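PDB 1ZXT: functional macrophage inflammatory protein 1-alpha homolog, which probably acts as a viral CC chemokine that binds CC chemokine receptors, resembling host macrophage inflammatory protein 1-alpha. Local coordinates for residues H18-Q23 with V40-K45; Q23-W28 with R60-R65; I50-D53 with W58-Q61. All coordinates share one frame; numbering follows the deposited sequence.

Contact 1 (H18-Q23 with V40-K45); sequences HPPPVQ and VILLTK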
loop_
_atom_site.group_PDB
_atom_site.type_symbol
_atom_site.label_atom_id
_atom_site.label_comp_id
_atom_site.label_asym_id
_atom_site.label_seq_id
_atom_site.Cartn_x
_atom_site.Cartn_y
_atom_site.Cartn_z
ATOM N N HIS A 18 4.432 11.081 -5.246
ATOM C CA HIS A 18 5.795 11.363 -4.849
ATOM C C HIS A 18 6.170 10.425 -3.756
ATOM O O HIS A 18 5.440 10.302 -2.777
ATOM C CB HIS A 18 5.939 12.799 -4.360
ATOM C CG HIS A 18 5.286 13.791 -5.252
ATOM N ND1 HIS A 18 3.937 14.072 -5.171
ATOM C CD2 HIS A 18 5.771 14.506 -6.292
ATOM C CE1 HIS A 18 3.633 14.960 -6.101
ATOM N NE2 HIS A 18 4.736 15.259 -6.776
ATOM N N PRO A 19 7.268 9.716 -3.960
ATOM C CA PRO A 19 7.815 8.800 -2.975
ATOM C C PRO A 19 7.943 9.373 -1.584
ATOM O O PRO A 19 8.483 10.485 -1.422
ATOM C CB PRO A 19 9.186 8.464 -3.538
ATOM C CG PRO A 19 9.095 8.703 -4.971
ATOM C CD PRO A 19 8.115 9.787 -5.173
ATOM N N PRO A 20 7.450 8.637 -0.584
ATOM C CA PRO A 20 7.690 8.986 0.823
ATOM C C PRO A 20 9.122 8.719 1.250
ATOM O O PRO A 20 9.809 7.910 0.589
ATOM C CB PRO A 20 6.705 8.052 1.623
ATOM C CG PRO A 20 6.426 6.926 0.712
ATOM C CD PRO A 20 6.507 7.489 -0.724
ATOM N N PRO A 21 9.548 9.288 2.389
ATOM C CA PRO A 21 10.802 8.935 2.973
ATOM C C PRO A 21 10.843 7.479 3.471
ATOM O O PRO A 21 10.056 7.075 4.324
ATOM C CB PRO A 21 10.872 9.842 4.198
ATOM C CG PRO A 21 9.641 10.612 4.298
ATOM C CD PRO A 21 8.852 10.276 3.205
ATOM N N VAL A 22 11.808 6.739 2.984
ATOM C CA VAL A 22 11.962 5.355 3.320
ATOM C C VAL A 22 12.069 5.198 4.848
ATOM O O VAL A 22 11.580 4.234 5.385
ATOM C CB VAL A 22 13.250 4.761 2.704
ATOM C CG1 VAL A 22 13.229 3.245 2.863
ATOM C CG2 VAL A 22 13.440 5.179 1.202
ATOM N N GLN A 23 12.708 6.158 5.536
ATOM C CA GLN A 23 12.969 5.995 6.962
ATOM C C GLN A 23 11.669 5.868 7.762
ATOM O O GLN A 23 11.687 5.362 8.844
ATOM C CB GLN A 23 13.961 7.058 7.525
ATOM C CG GLN A 23 13.389 8.440 7.837
ATOM C CD GLN A 23 14.471 9.387 8.417
ATOM O OE1 GLN A 23 15.331 9.871 7.677
ATOM N NE2 GLN A 23 14.485 9.595 9.739
ATOM N N VAL A 40 -1.358 -0.772 -3.324
ATOM C CA VAL A 40 -0.600 -1.231 -2.119
ATOM C C VAL A 40 -0.669 -0.147 -1.098
ATOM O O VAL A 40 -0.702 1.042 -1.460
ATOM C CB VAL A 40 0.858 -1.694 -2.401
ATOM C CG1 VAL A 40 0.902 -2.853 -3.384
ATOM C CG2 VAL A 40 1.768 -0.578 -2.840
ATOM N N ILE A 41 -0.668 -0.541 0.164
ATOM C CA ILE A 41 -0.431 0.385 1.271
ATOM C C ILE A 41 0.997 0.333 1.701
ATOM O O ILE A 41 1.488 -0.700 2.041
ATOM C CB ILE A 41 -1.371 0.088 2.442
ATOM C CG1 ILE A 41 -2.822 0.090 1.974
ATOM C CG2 ILE A 41 -1.167 1.005 3.689
ATOM C CD1 ILE A 41 -3.244 1.346 1.244
ATOM N N LEU A 42 1.655 1.491 1.713
ATOM C CA LEU A 42 2.910 1.659 2.428
ATOM C C LEU A 42 2.593 2.180 3.798
ATOM O O LEU A 42 2.171 3.298 3.958
ATOM C CB LEU A 42 3.847 2.618 1.727
ATOM C CG LEU A 42 4.097 2.263 0.262
ATOM C CD1 LEU A 42 4.874 3.378 -0.395
ATOM C CD2 LEU A 42 4.749 0.907 0.035
ATOM N N LEU A 43 2.807 1.348 4.797
ATOM C CA LEU A 43 2.388 1.691 6.161
ATOM C C LEU A 43 3.535 2.301 6.911
ATOM O O LEU A 43 4.684 1.796 6.986
ATOM C CB LEU A 43 1.861 0.444 6.901
ATOM C CG LEU A 43 1.361 0.708 8.338
ATOM C CD1 LEU A 43 0.021 1.345 8.251
ATOM C CD2 LEU A 43 1.396 -0.577 9.178
ATOM N N THR A 44 3.298 3.461 7.484
ATOM C CA THR A 44 4.453 4.110 8.182
ATOM C C THR A 44 4.552 3.643 9.610
ATOM O O THR A 44 3.600 3.126 10.146
ATOM C CB THR A 44 4.389 5.670 8.166
ATOM O OG1 THR A 44 3.383 6.072 9.080
ATOM C CG2 THR A 44 3.872 6.251 6.811
ATOM N N LYS A 45 5.711 3.879 10.230
ATOM C CA LYS A 45 5.961 3.593 11.664
ATOM C C LYS A 45 4.897 4.240 12.588
ATOM O O LYS A 45 4.593 3.709 13.665
ATOM C CB LYS A 45 7.402 4.006 12.114
ATOM C CG LYS A 45 8.479 3.127 11.493
ATOM C CD LYS A 45 9.814 3.708 11.461
ATOM C CE LYS A 45 10.786 2.831 10.686
ATOM N NZ LYS A 45 12.155 3.288 10.983
#
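Lys45 reaches back from just past the end of strand 40-44 to the backbone carbonyl of Gln23, while three residues earlier Leu42 meets Pro20. From CB outward, Lys45 starts toward the 18-23 segment, and with CG anti to the carbonyl carbon (chi1 -69°) the rest of the chain runs extended in that direction. CG is still short of contact, but Lys45 CD comes to 3.6 Å and Lys45 CE to 3.3 Å from Gln23 O, so the methylenes approach the oxygen one after another. Lys45 NZ then closes on it with a hydrogen bond, 3.0 Å from Gln23 O. The C=O...N angle is 159°, and the donor is tilted 17° from the carbonyl plane. The Gln23 side chain itself starts off away from the strand; the acceptor is its main-chain oxygen.

The other touch is apolar and buried: Leu42 CD1 lies 4.0 Å from Pro20 CG, the two side chains meeting at about a right angle. Pro20 also packs on Leu25 and Ile50, so it touches residues of both strands that flank 40-44.

The arrangement is that of the chemokine N-loop, the irregular segment after the cysteine motif, lying over the three-stranded sheet before a 3-10 turn leads it into the first strand.

Contact 2 (Q23-W28 with R60-R65); sequences QILKEW and RQLMQR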
loop_
_atom_site.group_PDB
_atom_site.type_symbol
_atom_site.label_atom_id
_atom_site.label_comp_id
_atom_site.label_asym_id
_atom_site.label_seq_id
_atom_site.Cartn_x
_atom_site.Cartn_y
_atom_site.Cartn_z
ATOM N N GLN A 23 12.708 6.158 5.536
ATOM C CA GLN A 23 12.969 5.995 6.962
ATOM C C GLN A 23 11.669 5.868 7.762
ATOM O O GLN A 23 11.687 5.362 8.844
ATOM C CB GLN A 23 13.961 7.058 7.525
ATOM C CG GLN A 23 13.389 8.440 7.837
ATOM C CD GLN A 23 14.471 9.387 8.417
ATOM O OE1 GLN A 23 15.331 9.871 7.677
ATOM N NE2 GLN A 23 14.485 9.595 9.739
ATOM N N ILE A 24 10.540 6.295 7.218
ATOM C CA ILE A 24 9.320 6.275 8.016
ATOM C C ILE A 24 8.513 5.019 7.730
ATOM O O ILE A 24 7.499 4.762 8.371
ATOM C CB ILE A 24 8.486 7.600 7.822
ATOM C CG1 ILE A 24 7.739 7.670 6.501
ATOM C CG2 ILE A 24 9.363 8.804 7.916
ATOM C CD1 ILE A 24 6.666 8.657 6.510
ATOM N N LEU A 25 8.903 4.281 6.678
ATOM C CA LEU A 25 8.135 3.109 6.229
ATOM C C LEU A 25 8.487 1.849 7.051
ATOM O O LEU A 25 9.633 1.554 7.370
ATOM C CB LEU A 25 8.405 2.892 4.733
ATOM C CG LEU A 25 7.559 3.559 3.651
ATOM C CD1 LEU A 25 6.634 4.664 4.058
ATOM C CD2 LEU A 25 8.444 3.857 2.439
ATOM N N LYS A 26 7.416 1.170 7.453
ATOM C CA LYS A 26 7.399 -0.049 8.252
ATOM C C LYS A 26 7.221 -1.359 7.453
ATOM O O LYS A 26 8.021 -2.297 7.641
ATOM C CB LYS A 26 6.211 0.036 9.250
ATOM C CG LYS A 26 6.370 -0.606 10.647
ATOM C CD LYS A 26 5.003 -0.535 11.382
ATOM C CE LYS A 26 5.086 -0.976 12.812
ATOM N NZ LYS A 26 5.701 -2.314 13.010
ATOM N N GLU A 27 6.247 -1.400 6.557
ATOM C CA GLU A 27 5.810 -2.612 5.896
ATOM C C GLU A 27 4.852 -2.216 4.801
ATOM O O GLU A 27 4.458 -1.048 4.743
ATOM C CB GLU A 27 5.101 -3.511 6.881
ATOM C CG GLU A 27 3.926 -2.879 7.604
ATOM C CD GLU A 27 3.480 -3.666 8.862
ATOM O OE1 GLU A 27 4.280 -3.847 9.704
ATOM O OE2 GLU A 27 2.290 -4.059 8.936
ATOM N N TRP A 28 4.425 -3.173 3.944
ATOM C CA TRP A 28 3.423 -2.932 2.977
ATOM C C TRP A 28 2.443 -4.102 2.901
ATOM O O TRP A 28 2.749 -5.184 3.321
ATOM C CB TRP A 28 4.014 -2.678 1.578
ATOM C CG TRP A 28 4.618 -3.901 0.994
ATOM C CD1 TRP A 28 5.846 -4.439 1.274
ATOM C CD2 TRP A 28 4.001 -4.754 0.044
ATOM N NE1 TRP A 28 6.039 -5.552 0.512
ATOM C CE2 TRP A 28 4.903 -5.797 -0.219
ATOM C CE3 TRP A 28 2.713 -4.752 -0.597
ATOM C CZ2 TRP A 28 4.638 -6.839 -1.098
ATOM C CZ3 TRP A 28 2.422 -5.815 -1.479
ATOM C CH2 TRP A 28 3.393 -6.864 -1.676
ATOM N N ARG A 60 7.383 -0.539 -6.570
ATOM C CA ARG A 60 7.870 -1.895 -6.479
ATOM C C ARG A 60 9.198 -1.949 -5.774
ATOM O O ARG A 60 9.531 -2.932 -5.115
ATOM C CB ARG A 60 8.029 -2.499 -7.868
ATOM C CG ARG A 60 6.737 -2.808 -8.539
ATOM C CD ARG A 60 6.944 -3.519 -9.864
ATOM N NE ARG A 60 6.136 -2.873 -10.890
ATOM C CZ ARG A 60 6.608 -2.130 -11.891
ATOM N NH1 ARG A 60 7.916 -1.937 -12.090
ATOM N NH2 ARG A 60 5.745 -1.603 -12.743
ATOM N N GLN A 61 10.029 -0.932 -5.962
ATOM C CA GLN A 61 11.361 -0.968 -5.368
ATOM C C GLN A 61 11.277 -0.767 -3.890
ATOM O O GLN A 61 12.010 -1.399 -3.152
ATOM C CB GLN A 61 12.254 0.084 -5.987
ATOM C CG GLN A 61 12.560 -0.192 -7.427
ATOM C CD GLN A 61 13.473 0.904 -8.002
ATOM O OE1 GLN A 61 14.666 0.998 -7.633
ATOM N NE2 GLN A 61 12.905 1.753 -8.888
ATOM N N LEU A 62 10.382 0.112 -3.435
ATOM C CA LEU A 62 10.144 0.259 -1.987
ATOM C C LEU A 62 9.558 -1.002 -1.401
ATOM O O LEU A 62 9.927 -1.418 -0.307
ATOM C CB LEU A 62 9.230 1.421 -1.686
ATOM C CG LEU A 62 9.781 2.828 -1.867
ATOM C CD1 LEU A 62 8.657 3.786 -1.691
ATOM C CD2 LEU A 62 10.966 3.135 -0.918
ATOM N N MET A 63 8.636 -1.608 -2.146
ATOM C CA MET A 63 7.974 -2.828 -1.729
ATOM C C MET A 63 9.039 -3.891 -1.421
ATOM O O MET A 63 9.075 -4.478 -0.343
ATOM C CB MET A 63 7.034 -3.308 -2.806
ATOM C CG MET A 63 5.705 -2.591 -2.828
ATOM S SD MET A 63 4.736 -2.779 -4.320
ATOM C CE MET A 63 4.465 -4.553 -4.228
ATOM N N GLN A 64 9.944 -4.091 -2.374
ATOM C CA GLN A 64 11.080 -4.990 -2.205
ATOM C C GLN A 64 11.885 -4.762 -0.934
ATOM O O GLN A 64 12.376 -5.713 -0.331
ATOM C CB GLN A 64 12.014 -4.844 -3.413
ATOM C CG GLN A 64 11.496 -5.561 -4.665
ATOM C CD GLN A 64 12.392 -5.398 -5.884
ATOM O OE1 GLN A 64 13.594 -5.156 -5.757
ATOM N NE2 GLN A 64 11.791 -5.518 -7.074
ATOM N N ARG A 65 12.080 -3.502 -0.557
ATOM C CA ARG A 65 12.858 -3.190 0.635
ATOM C C ARG A 65 12.049 -3.373 1.930
ATOM O O ARG A 65 12.634 -3.205 3.000
ATOM C CB ARG A 65 13.386 -1.730 0.652
ATOM C CG ARG A 65 14.047 -1.147 -0.603
ATOM C CD ARG A 65 14.721 -2.135 -1.486
ATOM N NE ARG A 65 15.660 -1.474 -2.384
ATOM C CZ ARG A 65 16.440 -2.114 -3.253
ATOM N NH1 ARG A 65 16.398 -3.448 -3.359
ATOM N NH2 ARG A 65 17.276 -1.423 -4.022
#
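Trp28 and Met63 form a Met-aromatic contact where the C-terminal helix of the chemokine fold crosses the first strand of the sheet. The methionine side chain lies along one face of the indole. Met63 CG approaches the inner part of the ring system, 4.0 Å from Trp28 CD2, and a bend at the last torsion (chi3 63°) carries the methyl over the benzene half. Met63 CE ends 3.7 Å from the centroid of the Trp28 six-membered ring, 17° off its normal, a CH-pi contact displaced toward the rim; its nearest ring atom is Trp28 CH2, at 3.6 Å from Met63 CE. The sulfur stands farther above the same ring, with Met63 SD 4.7 Å from the Trp28 six-membered centroid, so the methyl makes the close approach. At the pyrrole side, Trp28 NE1 lies 3.3 Å from Met63 O.

One residue earlier in the helix, Leu62 CD1 meets Leu25 CD2 at 4.1 Å, the two leucines crossing at about a right angle. Between Leu25 and Trp28, Lys26 and Glu27 both face Leu43 in a classic beta bulge.

Val40 of the middle strand touches both Trp28 and Met63. Beyond the helix, Leu66 and Ala68 pack on the indole, while the backbone of Trp28 is hydrogen-bonded to the backbone of Pro67 and Ile69, so the tail continues along this strand.

Contact 3 (I50-D53 with W58-Q61); sequences ICAD and WVRQ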
loop_
_atom_site.group_PDB
_atom_site.type_symbol
_atom_site.label_atom_id
_atom_site.label_comp_id
_atom_site.label_asym_id
_atom_site.label_seq_id
_atom_site.Cartn_x
_atom_site.Cartn_y
_atom_site.Cartn_z
ATOM N N ILE A 50 -0.408 4.896 3.367
ATOM C CA ILE A 50 -0.090 5.638 2.166
ATOM C C ILE A 50 -0.456 4.749 0.974
ATOM O O ILE A 50 0.149 3.755 0.689
ATOM C CB ILE A 50 1.392 6.036 2.084
ATOM C CG1 ILE A 50 1.813 6.995 3.229
ATOM C CG2 ILE A 50 1.690 6.681 0.702
ATOM C CD1 ILE A 50 3.207 7.400 3.153
ATOM N N CYS A 51 -1.439 5.196 0.203
ATOM C CA CYS A 51 -1.823 4.542 -1.089
ATOM C C CYS A 51 -0.740 4.736 -2.151
ATOM O O CYS A 51 -0.400 5.884 -2.465
ATOM C CB CYS A 51 -3.065 5.108 -1.595
ATOM S SG CYS A 51 -4.540 4.340 -0.845
ATOM N N ALA A 52 -0.248 3.631 -2.705
ATOM C CA ALA A 52 0.744 3.685 -3.774
ATOM C C ALA A 52 0.406 2.666 -4.873
ATOM O O ALA A 52 -0.205 1.642 -4.623
ATOM C CB ALA A 52 2.078 3.471 -3.187
ATOM N N ASP A 53 0.829 3.003 -6.077
ATOM C CA ASP A 53 0.519 2.304 -7.299
ATOM C C ASP A 53 1.591 1.285 -7.692
ATOM O O ASP A 53 2.693 1.688 -8.110
ATOM C CB ASP A 53 0.467 3.329 -8.402
ATOM C CG ASP A 53 -0.101 2.774 -9.686
ATOM O OD1 ASP A 53 -0.344 1.569 -9.824
ATOM O OD2 ASP A 53 -0.321 3.508 -10.613
ATOM N N TRP A 58 9.092 2.746 -9.012
ATOM C CA TRP A 58 9.576 3.201 -7.712
ATOM C C TRP A 58 8.797 2.566 -6.517
ATOM O O TRP A 58 9.332 2.297 -5.459
ATOM C CB TRP A 58 9.648 4.727 -7.620
ATOM C CG TRP A 58 8.377 5.452 -7.593
ATOM C CD1 TRP A 58 7.757 6.078 -8.648
ATOM C CD2 TRP A 58 7.498 5.643 -6.450
ATOM N NE1 TRP A 58 6.574 6.657 -8.229
ATOM C CE2 TRP A 58 6.397 6.416 -6.892
ATOM C CE3 TRP A 58 7.549 5.267 -5.114
ATOM C CZ2 TRP A 58 5.393 6.837 -6.031
ATOM C CZ3 TRP A 58 6.554 5.659 -4.269
ATOM C CH2 TRP A 58 5.459 6.433 -4.735
ATOM N N VAL A 59 7.538 2.312 -6.702
ATOM C CA VAL A 59 6.736 1.647 -5.653
ATOM C C VAL A 59 7.152 0.165 -5.466
ATOM O O VAL A 59 7.255 -0.319 -4.340
ATOM C CB VAL A 59 5.222 1.674 -5.973
ATOM C CG1 VAL A 59 4.371 0.948 -4.917
ATOM C CG2 VAL A 59 4.667 3.078 -6.087
ATOM N N ARG A 60 7.383 -0.539 -6.570
ATOM C CA ARG A 60 7.870 -1.895 -6.479
ATOM C C ARG A 60 9.198 -1.949 -5.774
ATOM O O ARG A 60 9.531 -2.932 -5.115
ATOM C CB ARG A 60 8.029 -2.499 -7.868
ATOM C CG ARG A 60 6.737 -2.808 -8.539
ATOM C CD ARG A 60 6.944 -3.519 -9.864
ATOM N NE ARG A 60 6.136 -2.873 -10.890
ATOM C CZ ARG A 60 6.608 -2.130 -11.891
ATOM N NH1 ARG A 60 7.916 -1.937 -12.090
ATOM N NH2 ARG A 60 5.745 -1.603 -12.743
ATOM N N GLN A 61 10.029 -0.932 -5.962
ATOM C CA GLN A 61 11.361 -0.968 -5.368
ATOM C C GLN A 61 11.277 -0.767 -3.890
ATOM O O GLN A 61 12.010 -1.399 -3.152
ATOM C CB GLN A 61 12.254 0.084 -5.987
ATOM C CG GLN A 61 12.560 -0.192 -7.427
ATOM C CD GLN A 61 13.473 0.904 -8.002
ATOM O OE1 GLN A 61 14.666 0.998 -7.633
ATOM N NE2 GLN A 61 12.905 1.753 -8.888
#
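Val59 plants its isopropyl group against Ala52 and the backbone of Asp53, where the C-terminal helix of the chemokine fold lies over the end of the third strand. Only four residues link the two segments, so this is the close of a tight connection from strand to helix, and the contact is buried.

The apolar part is small and direct. The CB of Ala52 points toward the helix and meets both methyls of Val59, with Val59 CG1 at 3.8 Å and Val59 CG2 at 3.9 Å from Ala52 CB. Both branches can do this because CG1 is anti to the backbone N (chi1 178°) and CG2 anti to the carbonyl carbon, which leaves the fork spread toward the strand. Val40 of the middle strand also touches Val59, so the valine bridges two strands.

Within the helix, Val59 CG2 also lies over one face of the Trp58 indole, 3.5 Å above its plane and toward the rim.

Two polar side chains bond to the connection: Asp53 OD1 accepts a hydrogen bond from Ser55 N, in the residues that lead to the helix, and Arg60 NE gives a weak one to Pro54 O.

The covalent link is on the strand, where Cys51 is joined by a disulfide to Cys12, as in CC chemokines, tying the N-terminal region to the edge of the sheet.

The tightest approach is between a carbonyl and carbon atoms. Asp53 O lies against the valine side chain, 3.3 Å from Val59 CB and 3.7 Å from Val59 CG1, and closest of all to Val59 CG2, at 3.1 Å.

Overall arrangement
All three contacts cover the same three-stranded antiparallel sheet. Contacts 2 and 3 lay one helix, 57-64, across its two outer strands, while contact 1 lays the N-loop on the middle strand; the segments of contacts 1 and 2 overlap at Gln23, which touches only in contact 1. Contact 3 is the buried one, built of small aliphatic groups against a main-chain oxygen. Contact 2 is partly buried and relies on sulfur, methyl and indole. Contact 1 is mixed: apolar at its inner end, with an exposed lysine-to-carbonyl bond at the outer. Probable backbone hydrogen bonds join contact 1 to the others, Lys45 N to Ile24 O and Leu42 N to Ile50 O.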